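Local coordinates for cell wall surface anchor protein (Streptococcus agalactiae, PDB 4Z1P) that probably acts as an adhesin of the antigen I/II family, anchored to the bacterial cell wall and helping the streptococcus attach to surfaces, at residues A[18-23]-A[170-175]; A[206-211]-A[299-304]. All blocks are in the same frame, centred on the assembly; numbering follows the deposited sequence.

Interaction 1: residues A[18-23]-A[170-175]; sequences SINGKS and NIVVND
N174, on the outermost strand 165-177 of a five-stranded antiparallel sheet, reaches its side-chain amide into the type II beta turn that runs from I19 to K22. With CG anti to its carbonyl carbon (chi1 -60°), ND2 sits between two turn carbonyls: it donates to K22 O over 2.9 Å, close to its own amide plane, and more weakly to I19 O. Asparagine suits the place because one NH2 can serve both acceptors.

Backbone bonds flank this clasp. G21 N donates to V173 O at 2.8 Å, and D175 N makes a long, weak bond to K22 O. G21 takes the positive phi (79°) that the third position of a type II turn requires, a conformation glycine adopts readily.

N20 mimics a strand carbonyl: OD1 accepts from V173 N at 3.0 Å, the N-H nearly straight at 165°, while ND2 lies 3.8 Å from V172 CG1.

Farther out, S18 OG accepts from N20 N in an ST turn, and K22 NZ bonds N217, from the antigen C-terminus region. A water accepts from N20 ND2 and N170 ND2 and donates to I171 O at 2.7 Å.

Interaction 2: residues A[206-211]-A[299-304]; sequences TYKLEG and DDFIVV
K208 and F301 form a non-hydrogen-bonded pair between the two central strands of a four-stranded antiparallel sheet, which packs against a second sheet in a beta sandwich. Their side chains lie alongside each other, pointing the same way. The lysine runs fully extended from a CG anti to the backbone N (chi1 179°), its methylenes passing beside CE1 and CZ of the phenylalanine, with K208 CG 3.6 Å from F301 CE1. A long aliphatic chain with a charged tip suits this partly exposed position: the carbons give the ring an apolar neighbour while NZ reaches on toward D299. K208 NZ stops 4.3 Å from D299 OD2, beyond salt-bridge range, and a water spans the gap, weakly to the lysine. On the same side of the ring, nearer the backbone, T206 CG2 meets the edge in plane, 3.9 Å from F301 CD1.

The opposite face, carrying Y207, L209, D300 and I302, looks into the sandwich. L209 and I302 cross at a slant and touch tip to tip, CD1 to CD1 at 3.7 Å; their apolar branches suit a buried sheet-to-sheet contact, where L209 also meets F227 and A316 of the second sheet. The Y207 and V304 side chains cross at about a right angle, CE2 against CG2, and the tyrosine hydroxyl bonds D236. D300, buried among them, has its carboxylate held by Y278.

Two hydrogen-bonded pairs, Y207 with I302 and L209 with D300, set this register. Beside E210, D299 OD1, salt-bridged to K246, comes within 3.2 Å of E210 CA.

How the interactions relate
Interactions 1 and 2 fall in the C2 terminal and C-terminus regions of the adhesin, their centres about 35 Å apart and their nearest atoms about 15 Å apart, and they do not touch. Interaction 1 is partly buried: on the side of strand 165-177 away from its partner 153-162, a turn rather than a strand is bonded, combining a few backbone bonds with side-chain amides and a water. Interaction 2 is buried and joins two neighbouring inner strands through regular backbone bonding, with apolar contacts on one face and mixed lysine, aspartate and aromatic contacts on the other. Segment 18-23 reaches the C-terminus region through K22, whereas 206-211 with 299-304 lies within one sandwich.

Interaction 1: residues A[18-23]-A[170-175]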
ATOM      1  N   SER A  18       1.653 -12.762  -6.071  1.00 21.00           N
ATOM      2  CA  SER A  18       2.712 -11.785  -6.082  1.00 19.80           C
ATOM      3  C   SER A  18       2.143 -10.479  -6.528  1.00 20.45           C
ATOM      4  O   SER A  18       1.428 -10.399  -7.553  1.00 20.85           O
ATOM      5  CB  SER A  18       3.856 -12.190  -7.032  1.00 19.56           C
ATOM      6  OG  SER A  18       4.710 -11.055  -7.322  1.00 19.92           O
ATOM      7  N   ILE A  19       2.493  -9.411  -5.823  1.00 17.02           N
ATOM      8  CA  ILE A  19       2.172  -8.082  -6.310  1.00 17.07           C
ATOM      9  C   ILE A  19       3.394  -7.222  -6.548  1.00 17.15           C
ATOM     10  O   ILE A  19       3.360  -5.986  -6.447  1.00 17.13           O
ATOM     11  CB  ILE A  19       1.161  -7.370  -5.417  1.00 16.92           C
ATOM     12  CG1 ILE A  19       1.618  -7.369  -3.942  1.00 18.09           C
ATOM     13  CG2 ILE A  19      -0.147  -8.065  -5.542  1.00 16.12           C
ATOM     14  CD1 ILE A  19       0.909  -6.335  -3.097  1.00 19.90           C
ATOM     15  N   ASN A  20       4.494  -7.871  -6.874  1.00 18.83           N
ATOM     16  CA  ASN A  20       5.729  -7.135  -7.208  1.00 20.21           C
ATOM     17  C   ASN A  20       5.532  -6.159  -8.353  1.00 20.05           C
ATOM     18  O   ASN A  20       4.919  -6.514  -9.359  1.00 19.58           O
ATOM     19  CB  ASN A  20       6.844  -8.117  -7.585  1.00 20.88           C
ATOM     20  CG  ASN A  20       8.234  -7.544  -7.380  1.00 22.53           C
ATOM     21  OD1 ASN A  20       8.455  -6.364  -7.056  1.00 21.10           O
ATOM     22  ND2 ASN A  20       9.215  -8.421  -7.553  1.00 26.60           N
ATOM     23  N   GLY A  21       6.014  -4.948  -8.202  1.00 17.06           N
ATOM     24  CA  GLY A  21       5.858  -3.912  -9.202  1.00 20.43           C
ATOM     25  C   GLY A  21       4.481  -3.214  -9.208  1.00 20.55           C
ATOM     26  O   GLY A  21       4.247  -2.380 -10.059  1.00 22.96           O
ATOM     27  N   LYS A  22       3.615  -3.503  -8.249  1.00 19.62           N
ATOM     28  CA  LYS A  22       2.262  -2.915  -8.228  1.00 22.81           C
ATOM     29  C   LYS A  22       2.104  -1.844  -7.160  1.00 20.33           C
ATOM     30  O   LYS A  22       2.847  -1.819  -6.194  1.00 19.68           O
ATOM     31  CB  LYS A  22       1.185  -3.997  -7.987  1.00 23.96           C
ATOM     32  CG  LYS A  22       1.297  -5.248  -8.824  1.00 26.88           C
ATOM     33  CD  LYS A  22       0.995  -5.035 -10.284  1.00 31.74           C
ATOM     34  CE  LYS A  22       0.828  -6.356 -11.005  1.00 36.16           C
ATOM     35  NZ  LYS A  22       0.776  -6.050 -12.480  1.00 42.49           N
ATOM     36  N   SER A  23       1.079  -1.002  -7.289  1.00 18.32           N
ATOM     37  CA  SER A  23       0.866   0.059  -6.340  1.00 17.79           C
ATOM     38  C   SER A  23       0.037  -0.335  -5.152  1.00 16.24           C
ATOM     39  O   SER A  23      -0.771  -1.262  -5.185  1.00 17.90           O
ATOM     40  CB  SER A  23       0.262   1.326  -6.978  1.00 18.16           C
ATOM     41  OG  SER A  23      -0.899   0.974  -7.668  1.00 18.88           O
ATOM     42  N   ASN A 170      17.022 -10.582  -4.559  1.00 15.20           N
ATOM     43  CA  ASN A 170      16.271  -9.634  -5.348  1.00 19.08           C
ATOM     44  C   ASN A 170      15.651  -8.511  -4.468  1.00 17.69           C
ATOM     45  O   ASN A 170      15.660  -8.570  -3.213  1.00 18.20           O
ATOM     46  CB  ASN A 170      15.196 -10.387  -6.133  1.00 18.42           C
ATOM     47  CG  ASN A 170      14.172 -10.949  -5.223  1.00 18.43           C
ATOM     48  OD1 ASN A 170      14.477 -11.837  -4.440  1.00 17.75           O
ATOM     49  ND2 ASN A 170      13.004 -10.384  -5.229  1.00 18.64           N
ATOM     50  N   ILE A 171      15.211  -7.461  -5.115  1.00 16.17           N
ATOM     51  CA  ILE A 171      14.665  -6.306  -4.431  1.00 17.71           C
ATOM     52  C   ILE A 171      13.259  -6.179  -4.894  1.00 19.39           C
ATOM     53  O   ILE A 171      13.032  -5.952  -6.085  1.00 20.23           O
ATOM     54  CB  ILE A 171      15.482  -5.026  -4.679  1.00 21.06           C
ATOM     55  CG1 ILE A 171      16.770  -5.085  -3.890  1.00 24.24           C
ATOM     56  CG2 ILE A 171      14.773  -3.737  -4.220  1.00 20.83           C
ATOM     57  CD1 ILE A 171      17.877  -4.322  -4.558  1.00 30.04           C
ATOM     58  N   VAL A 172      12.292  -6.239  -3.977  1.00 15.28           N
ATOM     59  CA  VAL A 172      10.887  -6.146  -4.418  1.00 14.63           C
ATOM     60  C   VAL A 172      10.506  -4.697  -4.333  1.00 16.99           C
ATOM     61  O   VAL A 172      11.033  -3.930  -3.507  1.00 16.71           O
ATOM     62  CB  VAL A 172       9.876  -6.977  -3.553  1.00 16.06           C
ATOM     63  CG1 VAL A 172      10.035  -8.456  -3.884  1.00 17.96           C
ATOM     64  CG2 VAL A 172      10.024  -6.722  -2.074  1.00 15.28           C
ATOM     65  N   VAL A 173       9.557  -4.284  -5.164  1.00 17.97           N
ATOM     66  CA  VAL A 173       9.249  -2.858  -5.318  1.00 19.48           C
ATOM     67  C   VAL A 173       7.753  -2.655  -5.465  1.00 17.16           C
ATOM     68  O   VAL A 173       7.097  -3.452  -6.111  1.00 18.59           O
ATOM     69  CB  VAL A 173       9.898  -2.295  -6.605  1.00 22.20           C
ATOM     70  CG1 VAL A 173       9.483  -0.842  -6.761  1.00 26.95           C
ATOM     71  CG2 VAL A 173      11.432  -2.442  -6.515  1.00 23.31           C
ATOM     72  N   ASN A 174       7.210  -1.637  -4.793  1.00 18.20           N
ATOM     73  CA  ASN A 174       5.809  -1.222  -4.921  1.00 18.13           C
ATOM     74  C   ASN A 174       5.674   0.272  -4.835  1.00 19.78           C
ATOM     75  O   ASN A 174       6.309   0.908  -3.982  1.00 21.73           O
ATOM     76  CB  ASN A 174       4.965  -1.809  -3.793  1.00 18.66           C
ATOM     77  CG  ASN A 174       5.004  -3.295  -3.799  1.00 18.96           C
ATOM     78  OD1 ASN A 174       5.861  -3.904  -3.140  1.00 16.98           O
ATOM     79  ND2 ASN A 174       4.098  -3.902  -4.566  1.00 18.70           N
ATOM     80  N   ASP A 175       4.878   0.869  -5.719  1.00 20.18           N
ATOM     81  CA  ASP A 175       4.697   2.326  -5.693  1.00 22.64           C
ATOM     82  C   ASP A 175       3.613   2.692  -4.676  1.00 20.78           C
ATOM     83  O   ASP A 175       2.595   1.995  -4.597  1.00 19.81           O
ATOM     84  CB  ASP A 175       4.296   2.819  -7.093  1.00 30.73           C
ATOM     85  CG  ASP A 175       4.851   1.937  -8.188  1.00 39.66           C
ATOM     86  OD1 ASP A 175       4.245   0.822  -8.499  1.00 43.75           O
ATOM     87  OD2 ASP A 175       5.924   2.334  -8.672  1.00 42.23           O
TER
HETATM   88  O   HOH W   1      12.148  -8.290  -7.165  1.00 23.57           O

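Interaction 2: residues A[206-211]-A[299-304]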
ATOM      1  N   THR A 206     -24.100  23.760  -8.795  1.00 19.50           N
ATOM      2  CA  THR A 206     -23.680  22.359  -8.768  1.00 20.30           C
ATOM      3  C   THR A 206     -22.294  22.225  -8.136  1.00 20.48           C
ATOM      4  O   THR A 206     -21.350  22.811  -8.626  1.00 18.21           O
ATOM      5  CB  THR A 206     -23.615  21.846 -10.195  1.00 20.32           C
ATOM      6  OG1 THR A 206     -24.942  21.866 -10.739  1.00 22.41           O
ATOM      7  CG2 THR A 206     -23.095  20.358 -10.286  1.00 19.57           C
ATOM      8  N   TYR A 207     -22.181  21.427  -7.082  1.00 19.26           N
ATOM      9  CA  TYR A 207     -20.864  21.016  -6.603  1.00 20.01           C
ATOM     10  C   TYR A 207     -20.330  19.841  -7.399  1.00 19.17           C
ATOM     11  O   TYR A 207     -21.009  18.825  -7.601  1.00 18.99           O
ATOM     12  CB  TYR A 207     -20.943  20.698  -5.121  1.00 19.39           C
ATOM     13  CG  TYR A 207     -21.363  21.924  -4.328  1.00 20.17           C
ATOM     14  CD1 TYR A 207     -20.602  23.072  -4.352  1.00 20.24           C
ATOM     15  CD2 TYR A 207     -22.522  21.903  -3.548  1.00 21.12           C
ATOM     16  CE1 TYR A 207     -20.962  24.201  -3.633  1.00 20.24           C
ATOM     17  CE2 TYR A 207     -22.934  23.027  -2.827  1.00 22.46           C
ATOM     18  CZ  TYR A 207     -22.176  24.179  -2.900  1.00 21.44           C
ATOM     19  OH  TYR A 207     -22.589  25.221  -2.207  1.00 20.57           O
ATOM     20  N   LYS A 208     -19.093  19.982  -7.870  1.00 20.43           N
ATOM     21  CA  LYS A 208     -18.415  18.903  -8.541  1.00 17.02           C
ATOM     22  C   LYS A 208     -17.337  18.301  -7.590  1.00 18.84           C
ATOM     23  O   LYS A 208     -16.431  19.013  -7.165  1.00 17.25           O
ATOM     24  CB  LYS A 208     -17.753  19.408  -9.809  1.00 17.69           C
ATOM     25  CG  LYS A 208     -17.004  18.300 -10.541  1.00 19.24           C
ATOM     26  CD  LYS A 208     -16.299  18.833 -11.765  1.00 20.68           C
ATOM     27  CE  LYS A 208     -15.662  17.683 -12.525  1.00 24.10           C
ATOM     28  NZ  LYS A 208     -14.635  18.193 -13.473  1.00 25.70           N
ATOM     29  N   LEU A 209     -17.498  17.023  -7.254  1.00 18.34           N
ATOM     30  CA  LEU A 209     -16.520  16.271  -6.486  1.00 18.72           C
ATOM     31  C   LEU A 209     -15.757  15.389  -7.436  1.00 19.30           C
ATOM     32  O   LEU A 209     -16.324  14.484  -8.021  1.00 22.10           O
ATOM     33  CB  LEU A 209     -17.209  15.478  -5.439  1.00 19.17           C
ATOM     34  CG  LEU A 209     -18.097  16.342  -4.530  1.00 18.96           C
ATOM     35  CD1 LEU A 209     -18.715  15.474  -3.478  1.00 21.99           C
ATOM     36  CD2 LEU A 209     -17.403  17.565  -3.861  1.00 19.22           C
ATOM     37  N   GLU A 210     -14.480  15.712  -7.659  1.00 21.80           N
ATOM     38  CA  GLU A 210     -13.632  14.975  -8.596  1.00 20.40           C
ATOM     39  C   GLU A 210     -12.998  13.849  -7.801  1.00 21.26           C
ATOM     40  O   GLU A 210     -12.066  14.058  -7.002  1.00 20.93           O
ATOM     41  CB  GLU A 210     -12.536  15.861  -9.213  1.00 23.59           C
ATOM     42  CG  GLU A 210     -13.053  17.000 -10.057  1.00 31.83           C
ATOM     43  CD  GLU A 210     -11.940  17.989 -10.483  1.00 38.10           C
ATOM     44  OE1 GLU A 210     -12.235  19.208 -10.431  1.00 42.67           O
ATOM     45  OE2 GLU A 210     -10.806  17.528 -10.832  1.00 36.86           O
ATOM     46  N   GLY A 211     -13.512  12.649  -7.989  1.00 19.31           N
ATOM     47  CA  GLY A 211     -12.904  11.472  -7.342  1.00 19.42           C
ATOM     48  C   GLY A 211     -11.506  11.140  -7.789  1.00 19.02           C
ATOM     49  O   GLY A 211     -11.041  11.532  -8.870  1.00 17.95           O
ATOM     50  N   ASP A 299     -16.678  11.023 -11.041  1.00 17.34           N
ATOM     51  CA  ASP A 299     -17.008  12.343 -10.559  1.00 16.84           C
ATOM     52  C   ASP A 299     -18.486  12.348 -10.108  1.00 19.57           C
ATOM     53  O   ASP A 299     -19.317  11.596 -10.669  1.00 18.80           O
ATOM     54  CB  ASP A 299     -16.799  13.365 -11.666  1.00 19.41           C
ATOM     55  CG  ASP A 299     -15.344  13.581 -12.033  1.00 21.05           C
ATOM     56  OD1 ASP A 299     -14.445  13.374 -11.188  1.00 18.64           O
ATOM     57  OD2 ASP A 299     -15.084  13.963 -13.181  1.00 21.47           O
ATOM     58  N   ASP A 300     -18.778  13.124  -9.066  1.00 18.52           N
ATOM     59  CA  ASP A 300     -20.110  13.235  -8.499  1.00 21.80           C
ATOM     60  C   ASP A 300     -20.499  14.720  -8.546  1.00 23.38           C
ATOM     61  O   ASP A 300     -19.696  15.608  -8.173  1.00 24.37           O
ATOM     62  CB  ASP A 300     -20.111  12.751  -7.055  1.00 23.11           C
ATOM     63  CG  ASP A 300     -21.501  12.694  -6.441  1.00 27.79           C
ATOM     64  OD1 ASP A 300     -22.503  12.736  -7.184  1.00 28.15           O
ATOM     65  OD2 ASP A 300     -21.577  12.603  -5.188  1.00 29.90           O
ATOM     66  N   PHE A 301     -21.709  14.985  -9.016  1.00 20.41           N
ATOM     67  CA  PHE A 301     -22.203  16.329  -9.223  1.00 18.82           C
ATOM     68  C   PHE A 301     -23.421  16.437  -8.309  1.00 21.12           C
ATOM     69  O   PHE A 301     -24.349  15.663  -8.468  1.00 23.11           O
ATOM     70  CB  PHE A 301     -22.625  16.481 -10.647  1.00 19.42           C
ATOM     71  CG  PHE A 301     -21.497  16.477 -11.615  1.00 20.32           C
ATOM     72  CD1 PHE A 301     -20.819  17.644 -11.897  1.00 21.41           C
ATOM     73  CD2 PHE A 301     -21.035  15.280 -12.166  1.00 21.59           C
ATOM     74  CE1 PHE A 301     -19.729  17.655 -12.805  1.00 23.59           C
ATOM     75  CE2 PHE A 301     -19.991  15.285 -13.093  1.00 21.85           C
ATOM     76  CZ  PHE A 301     -19.319  16.471 -13.403  1.00 21.38           C
ATOM     77  N   ILE A 302     -23.355  17.336  -7.335  1.00 19.40           N
ATOM     78  CA  ILE A 302     -24.414  17.569  -6.376  1.00 20.64           C
ATOM     79  C   ILE A 302     -25.123  18.892  -6.672  1.00 21.16           C
ATOM     80  O   ILE A 302     -24.528  19.944  -6.616  1.00 18.30           O
ATOM     81  CB  ILE A 302     -23.864  17.609  -4.958  1.00 22.00           C
ATOM     82  CG1 ILE A 302     -23.229  16.315  -4.600  1.00 22.86           C
ATOM     83  CG2 ILE A 302     -24.963  17.880  -3.964  1.00 23.26           C
ATOM     84  CD1 ILE A 302     -22.261  16.463  -3.435  1.00 24.68           C
ATOM     85  N   VAL A 303     -26.402  18.839  -7.009  1.00 21.16           N
ATOM     86  CA  VAL A 303     -27.032  20.094  -7.381  1.00 21.36           C
ATOM     87  C   VAL A 303     -27.908  20.544  -6.222  1.00 18.52           C
ATOM     88  O   VAL A 303     -28.575  19.748  -5.562  1.00 18.33           O
ATOM     89  CB  VAL A 303     -27.608  20.105  -8.840  1.00 26.24           C
ATOM     90  CG1 VAL A 303     -27.433  18.796  -9.598  1.00 25.42           C
ATOM     91  CG2 VAL A 303     -28.929  20.801  -8.974  1.00 26.71           C
ATOM     92  N   VAL A 304     -27.802  21.825  -5.923  1.00 18.87           N
ATOM     93  CA  VAL A 304     -28.469  22.377  -4.780  1.00 18.71           C
ATOM     94  C   VAL A 304     -29.104  23.702  -5.231  1.00 20.48           C
ATOM     95  O   VAL A 304     -28.736  24.263  -6.264  1.00 21.23           O
ATOM     96  CB  VAL A 304     -27.515  22.653  -3.570  1.00 19.60           C
ATOM     97  CG1 VAL A 304     -26.823  21.380  -3.134  1.00 19.22           C
ATOM     98  CG2 VAL A 304     -26.540  23.778  -3.854  1.00 19.61           C
TER
HETATM   99  O   HOH W   2     -12.753  15.420 -13.634  1.00 47.33           O